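Local coordinates for protein neurotoxin (Clostridium botulinum, PDB 3N7L) that probably binds gangliosides on nerve cells as the receptor-binding domain of a botulinum neurotoxin, built of a lectin-like half and a beta-trefoil half, at residues S133-A136 and A137-K141; M249-V252 and N253-N256; Q337-D340 and E341-K344. All coordinates share one frame; numbering follows the deposited sequence.

The three contacts follow one another along the chain, each a short turn or helix start. Contact 1 (133-141) lies in the loop between strands 122-129 and 143-150 of the N-terminal lectin-like half. Contacts 2 and 3 both belong to the C-terminal trefoil half: residues 249-256 leave strand 246-251, whereas residues 337-344 start helix 339-345. Contacts 1 and 2, with centres about 13 Å and nearest atoms about 6 Å apart, flank the seam between the halves, where K134 pairs with D357 and A136 touches N274. Contact 3, its centre about 27 Å from that of contact 2 and about 37 Å from that of contact 1, is a surface feature of the trefoil.

Contact 1. Residues S133-A136 and A137-K141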
loop_
_atom_site.group_PDB
_atom_site.type_symbol
_atom_site.label_atom_id
_atom_site.label_comp_id
_atom_site.label_asym_id
_atom_site.label_seq_id
_atom_site.Cartn_x
_atom_site.Cartn_y
_atom_site.Cartn_z
ATOM N N SER A 133 -0.419 -13.760 8.016
ATOM C CA SER A 133 -0.759 -13.283 9.354
ATOM C C SER A 133 -0.825 -11.758 9.445
ATOM O O SER A 133 -1.572 -11.210 10.260
ATOM C CB SER A 133 0.244 -13.816 10.382
ATOM O OG SER A 133 1.481 -13.130 10.305
ATOM N N LYS A 134 -0.050 -11.072 8.611
ATOM C CA LYS A 134 -0.035 -9.613 8.616
ATOM C C LYS A 134 -0.992 -9.004 7.601
ATOM O O LYS A 134 -1.073 -7.784 7.482
ATOM C CB LYS A 134 1.371 -9.096 8.317
ATOM C CG LYS A 134 2.420 -9.505 9.320
ATOM C CD LYS A 134 3.755 -8.907 8.932
ATOM C CE LYS A 134 4.832 -9.282 9.925
ATOM N NZ LYS A 134 6.142 -8.730 9.499
ATOM N N ASN A 135 -1.713 -9.843 6.866
ATOM C CA ASN A 135 -2.648 -9.345 5.859
ATOM C C ASN A 135 -3.887 -10.221 5.825
ATOM O O ASN A 135 -4.257 -10.748 4.779
ATOM C CB ASN A 135 -1.970 -9.344 4.484
ATOM C CG ASN A 135 -0.721 -8.484 4.456
ATOM O OD1 ASN A 135 -0.804 -7.268 4.305
ATOM N ND2 ASN A 135 0.440 -9.109 4.624
ATOM N N ALA A 136 -4.531 -10.366 6.977
ATOM C CA ALA A 136 -5.717 -11.207 7.093
ATOM C C ALA A 136 -6.850 -10.797 6.165
ATOM O O ALA A 136 -7.570 -11.652 5.651
ATOM C CB ALA A 136 -6.203 -11.219 8.539
ATOM N N ALA A 137 -7.014 -9.496 5.950
ATOM C CA ALA A 137 -8.074 -9.000 5.082
ATOM C C ALA A 137 -7.654 -9.008 3.615
ATOM O O ALA A 137 -8.359 -8.478 2.754
ATOM C CB ALA A 137 -8.478 -7.591 5.506
ATOM N N GLY A 138 -6.506 -9.620 3.340
ATOM C CA GLY A 138 -6.000 -9.689 1.985
ATOM C C GLY A 138 -4.884 -8.687 1.742
ATOM O O GLY A 138 -4.837 -7.631 2.370
ATOM N N TYR A 139 -3.967 -9.022 0.842
ATOM C CA TYR A 139 -2.866 -8.123 0.514
ATOM C C TYR A 139 -3.411 -7.221 -0.599
ATOM O O TYR A 139 -3.130 -7.435 -1.775
ATOM C CB TYR A 139 -1.671 -8.933 0.011
ATOM C CG TYR A 139 -0.368 -8.177 0.021
ATOM C CD1 TYR A 139 0.446 -8.162 1.157
ATOM C CD2 TYR A 139 0.054 -7.470 -1.103
ATOM C CE1 TYR A 139 1.655 -7.461 1.168
ATOM C CE2 TYR A 139 1.256 -6.765 -1.103
ATOM C CZ TYR A 139 2.052 -6.765 0.030
ATOM O OH TYR A 139 3.246 -6.078 0.013
ATOM N N ASN A 140 -4.194 -6.211 -0.222
ATOM C CA ASN A 140 -4.824 -5.335 -1.204
ATOM C C ASN A 140 -4.186 -3.963 -1.373
ATOM O O ASN A 140 -4.833 -3.015 -1.829
ATOM C CB ASN A 140 -6.302 -5.180 -0.842
ATOM C CG ASN A 140 -6.894 -6.467 -0.304
ATOM O OD1 ASN A 140 -6.717 -7.533 -0.892
ATOM N ND2 ASN A 140 -7.591 -6.376 0.816
ATOM N N LYS A 141 -2.911 -3.863 -1.027
ATOM C CA LYS A 141 -2.211 -2.598 -1.132
ATOM C C LYS A 141 -1.344 -2.481 -2.381
ATOM O O LYS A 141 -1.003 -3.473 -3.027
ATOM C CB LYS A 141 -1.339 -2.400 0.114
ATOM C CG LYS A 141 -0.241 -3.441 0.280
ATOM C CD LYS A 141 0.342 -3.433 1.698
ATOM C CE LYS A 141 -0.700 -3.861 2.739
ATOM N NZ LYS A 141 -0.204 -3.783 4.151
#
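The backbone bond that closes the turn joins G138 N to N135 O at 2.9 Å and makes residues 135-138 a type I beta turn. G138 leaves the turn with a positive phi of 102°, a backbone shape readily adopted by glycine. Just beyond, N140 ND2 reaches back to A137 O at 3.0 Å, the acceptor lying close to the plane of its amide, while N140 OD1 is taken by the backbone N of K83 and of W84.

Among the side chains, N135 and Y139 run side by side, amide and ring planes 62° apart, with N135 CG 3.5 Å from Y139 CD1. N135 ND2 sits at the ring edge, in its plane, and bonds to D131 O. K141 crosses N135 at about a right angle; its bend at chi3 (65°) brings NZ near the amide oxygen, but the ammonium donates to D357 O in the trefoil half and lies against the Y236 ring in a cation-pi contact. K141 CG lies over one face of the Y139 ring, toward its rim. This is a largely buried type I turn, followed by an inverse gamma turn centred on Y139, between two strands of the lectin-like domain and set against the beta-trefoil.

Contact 2. Residues M249-V252 and N253-N256; sequences MINV and NYMN
The chain turns at N251-Y254 as strand 246-251 ends: Y254 N donates to N251 O at 2.9 Å, closing a type I beta turn whose corner residues are V252 and N253. A water ties the two arms together a second time, accepting from N251 N and donating to Y254 O.

The side chain of N251 adds another bond. With CG anti to the backbone N (chi1 -172°), its amide swings over the turn, and OD1 accepts from N253 N at 3.0 Å in a fairly straight bond of 160°. N251 therefore holds the turn through both its oxygens, while its ND2 is directed to S414 O. The side chains of N251 and N253 run side by side, their amide planes 80° apart, and N253 OD1 bonds to T413 OG1. N251 OD1 also lies at the edge of the Y254 ring, in its plane, 3.9 Å from CD1.

The apolar pair is I250 and M255, whose side chains cross at about a right angle. M255 is bent at both chi2 and chi3, which folds its thioether back so that SD lies 3.8 Å from I250 CG2; the same methyl meets Y254 O at 3.5 Å. I250 also touches F277, and M255 touches Y236. The N251 side-chain oxygen, accepting from the backbone N two residues on, forms an Asx turn, superposed on the type I beta turn that leads from strand 246-251 towards strand 257-262 of the beta-trefoil.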
loop_
_atom_site.group_PDB
_atom_site.type_symbol
_atom_site.label_atom_id
_atom_site.label_comp_id
_atom_site.label_asym_id
_atom_site.label_seq_id
_atom_site.Cartn_x
_atom_site.Cartn_y
_atom_site.Cartn_z
ATOM N N MET A 249 -9.268 4.379 11.689
ATOM C CA MET A 249 -7.943 4.642 12.220
ATOM C C MET A 249 -7.515 3.445 13.045
ATOM O O MET A 249 -8.221 3.031 13.970
ATOM C CB MET A 249 -7.971 5.897 13.080
ATOM C CG MET A 249 -6.600 6.439 13.397
ATOM S SD MET A 249 -6.739 7.993 14.268
ATOM C CE MET A 249 -6.393 7.457 15.919
ATOM N N ILE A 250 -6.348 2.900 12.718
ATOM C CA ILE A 250 -5.857 1.715 13.406
ATOM C C ILE A 250 -4.370 1.809 13.713
ATOM O O ILE A 250 -3.606 2.387 12.938
ATOM C CB ILE A 250 -6.078 0.462 12.526
ATOM C CG1 ILE A 250 -7.513 0.456 11.981
ATOM C CG2 ILE A 250 -5.795 -0.810 13.335
ATOM C CD1 ILE A 250 -7.782 -0.662 10.985
ATOM N N ASN A 251 -3.971 1.236 14.843
ATOM C CA ASN A 251 -2.570 1.227 15.242
ATOM C C ASN A 251 -1.943 -0.054 14.697
ATOM O O ASN A 251 -2.517 -1.143 14.817
ATOM C CB ASN A 251 -2.444 1.277 16.767
ATOM C CG ASN A 251 -1.004 1.458 17.223
ATOM O OD1 ASN A 251 -0.224 0.508 17.248
ATOM N ND2 ASN A 251 -0.643 2.694 17.569
ATOM N N VAL A 252 -0.767 0.075 14.098
ATOM C CA VAL A 252 -0.080 -1.073 13.520
ATOM C C VAL A 252 0.120 -2.262 14.463
ATOM O O VAL A 252 0.173 -3.401 14.008
ATOM C CB VAL A 252 1.287 -0.638 12.919
ATOM C CG1 VAL A 252 2.166 -1.844 12.664
ATOM C CG2 VAL A 252 1.046 0.113 11.601
ATOM N N ASN A 253 0.221 -2.005 15.762
ATOM C CA ASN A 253 0.406 -3.070 16.752
ATOM C C ASN A 253 -0.889 -3.749 17.171
ATOM O O ASN A 253 -0.866 -4.792 17.826
ATOM C CB ASN A 253 1.080 -2.520 18.008
ATOM C CG ASN A 253 2.576 -2.428 17.868
ATOM O OD1 ASN A 253 3.108 -2.388 16.761
ATOM N ND2 ASN A 253 3.268 -2.385 18.997
ATOM N N TYR A 254 -2.019 -3.154 16.801
ATOM C CA TYR A 254 -3.319 -3.702 17.165
ATOM C C TYR A 254 -4.276 -3.688 15.983
ATOM O O TYR A 254 -5.320 -3.033 16.030
ATOM C CB TYR A 254 -3.922 -2.897 18.319
ATOM C CG TYR A 254 -3.065 -2.884 19.572
ATOM C CD1 TYR A 254 -1.951 -2.047 19.674
ATOM C CD2 TYR A 254 -3.356 -3.727 20.643
ATOM C CE1 TYR A 254 -1.150 -2.051 20.816
ATOM C CE2 TYR A 254 -2.559 -3.744 21.792
ATOM C CZ TYR A 254 -1.461 -2.903 21.870
ATOM O OH TYR A 254 -0.680 -2.913 23.004
ATOM N N MET A 255 -3.921 -4.411 14.926
ATOM C CA MET A 255 -4.765 -4.466 13.734
ATOM C C MET A 255 -6.110 -5.147 14.009
ATOM O O MET A 255 -7.074 -4.943 13.269
ATOM C CB MET A 255 -4.035 -5.192 12.597
ATOM C CG MET A 255 -2.807 -4.457 12.059
ATOM S SD MET A 255 -3.139 -2.757 11.518
ATOM C CE MET A 255 -4.167 -3.030 10.070
ATOM N N ASN A 256 -6.179 -5.948 15.069
ATOM C CA ASN A 256 -7.428 -6.622 15.400
ATOM C C ASN A 256 -8.266 -5.829 16.390
ATOM O O ASN A 256 -9.061 -6.395 17.141
ATOM C CB ASN A 256 -7.153 -8.034 15.938
ATOM C CG ASN A 256 -6.956 -9.047 14.823
ATOM O OD1 ASN A 256 -6.114 -9.952 14.912
ATOM N ND2 ASN A 256 -7.739 -8.901 13.762
HETATM O O HOH W 1 -5.707 -0.095 16.534
#

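Contact 3. Residues Q337-D340 and E341-K344; sequences QPMD and EIRK
The first turn of the short helix 339-345 forms here, with P338 as its N-cap residue. P338 O accepts from I342 N at 3.1 Å, and more weakly from E341 N. The next bond, R343 N to M339 O at 2.9 Å, has an N-H...O angle of 162°, as expected of a regular alpha-helical link. CG of R343 also packs over that carbonyl oxygen.

Q337, just before the cap, bends back over the helix start. Its CG stands between the backbone N and the carbonyl carbon (chi1 58°), and the extended remainder of the chain then runs past two helical residues. Q337 CG touches I342 CG1 at 3.7 Å, while NE2 reaches E341 CB at 3.6 Å; the amide oxygen is bound by S315 OG. The ring of P338 lies alongside E341, CG to CG at 3.7 Å. On another flank, M339 doubles back through bends at chi2 and chi3, which sets its CE 4.1 Å from I342 CD1 in a loose apolar contact.

Among the charged ends, E341 OE2 and K344 NZ, one turn apart, form a long, weak salt bridge of 3.5 Å. On its way there the aliphatic part of K344 runs past D340 O, with CE nearest to it. A bound glycerol, probably from the crystallisation liquor, lies beside M339.

I342 is the buried residue of this surface helix, and both it and M339 rest on Y304 of strand 302-308. The helix lies in the connection between strands 329-335 and 348-354 of the trefoil sheet, with R343 leaning on the loop residues I288 and A369.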
loop_
_atom_site.group_PDB
_atom_site.type_symbol
_atom_site.label_atom_id
_atom_site.label_comp_id
_atom_site.label_asym_id
_atom_site.label_seq_id
_atom_site.Cartn_x
_atom_site.Cartn_y
_atom_site.Cartn_z
ATOM N N GLN A 337 -16.196 19.749 21.304
ATOM C CA GLN A 337 -15.546 21.006 21.664
ATOM C C GLN A 337 -15.391 22.014 20.523
ATOM O O GLN A 337 -15.307 21.642 19.353
ATOM C CB GLN A 337 -14.157 20.679 22.221
ATOM C CG GLN A 337 -13.312 19.895 21.215
ATOM C CD GLN A 337 -12.017 19.339 21.793
ATOM O OE1 GLN A 337 -11.313 18.557 21.137
ATOM N NE2 GLN A 337 -11.693 19.740 23.011
ATOM N N PRO A 338 -15.341 23.311 20.861
ATOM C CA PRO A 338 -15.180 24.360 19.845
ATOM C C PRO A 338 -13.738 24.389 19.313
ATOM O O PRO A 338 -12.849 23.759 19.883
ATOM C CB PRO A 338 -15.575 25.635 20.596
ATOM C CG PRO A 338 -15.192 25.340 22.003
ATOM C CD PRO A 338 -15.602 23.893 22.191
ATOM N N MET A 339 -13.515 25.118 18.223
ATOM C CA MET A 339 -12.199 25.195 17.585
ATOM C C MET A 339 -11.053 25.669 18.487
ATOM O O MET A 339 -9.946 25.126 18.412
ATOM C CB MET A 339 -12.287 26.084 16.342
ATOM C CG MET A 339 -11.136 25.912 15.347
ATOM S SD MET A 339 -10.897 24.189 14.793
ATOM C CE MET A 339 -12.495 23.840 14.082
ATOM N N ASP A 340 -11.301 26.671 19.328
ATOM C CA ASP A 340 -10.259 27.164 20.229
ATOM C C ASP A 340 -9.737 26.023 21.101
ATOM O O ASP A 340 -8.546 25.961 21.401
ATOM C CB ASP A 340 -10.792 28.292 21.125
ATOM C CG ASP A 340 -10.908 29.622 20.390
ATOM O OD1 ASP A 340 -11.433 30.586 20.985
ATOM O OD2 ASP A 340 -10.475 29.705 19.218
ATOM N N GLU A 341 -10.627 25.119 21.503
ATOM C CA GLU A 341 -10.228 23.984 22.330
ATOM C C GLU A 341 -9.476 22.942 21.502
ATOM O O GLU A 341 -8.527 22.320 21.981
ATOM C CB GLU A 341 -11.453 23.344 22.990
ATOM C CG GLU A 341 -12.187 24.273 23.948
ATOM C CD GLU A 341 -11.259 24.901 24.974
ATOM O OE1 GLU A 341 -10.629 24.147 25.748
ATOM O OE2 GLU A 341 -11.153 26.148 25.005
ATOM N N ILE A 342 -9.900 22.753 20.258
ATOM C CA ILE A 342 -9.235 21.795 19.380
ATOM C C ILE A 342 -7.782 22.207 19.125
ATOM O O ILE A 342 -6.875 21.375 19.140
ATOM C CB ILE A 342 -9.966 21.676 18.025
ATOM C CG1 ILE A 342 -11.342 21.031 18.235
ATOM C CG2 ILE A 342 -9.119 20.868 17.039
ATOM C CD1 ILE A 342 -12.172 20.910 16.968
ATOM N N ARG A 343 -7.565 23.499 18.906
ATOM C CA ARG A 343 -6.224 24.007 18.636
ATOM C C ARG A 343 -5.271 23.756 19.802
ATOM O O ARG A 343 -4.069 23.567 19.603
ATOM C CB ARG A 343 -6.288 25.506 18.326
ATOM C CG ARG A 343 -7.173 25.838 17.132
ATOM C CD ARG A 343 -7.318 27.341 16.944
ATOM N NE ARG A 343 -6.161 27.913 16.268
ATOM C CZ ARG A 343 -5.923 27.789 14.964
ATOM N NH1 ARG A 343 -6.766 27.117 14.192
ATOM N NH2 ARG A 343 -4.834 28.331 14.432
ATOM N N LYS A 344 -5.810 23.735 21.016
ATOM C CA LYS A 344 -4.981 23.519 22.197
ATOM C C LYS A 344 -4.869 22.072 22.656
ATOM O O LYS A 344 -3.830 21.665 23.179
ATOM C CB LYS A 344 -5.497 24.361 23.367
ATOM C CG LYS A 344 -5.434 25.862 23.119
ATOM C CD LYS A 344 -5.930 26.650 24.315
ATOM C CE LYS A 344 -7.394 26.370 24.597
ATOM N NZ LYS A 344 -7.919 27.265 25.667
#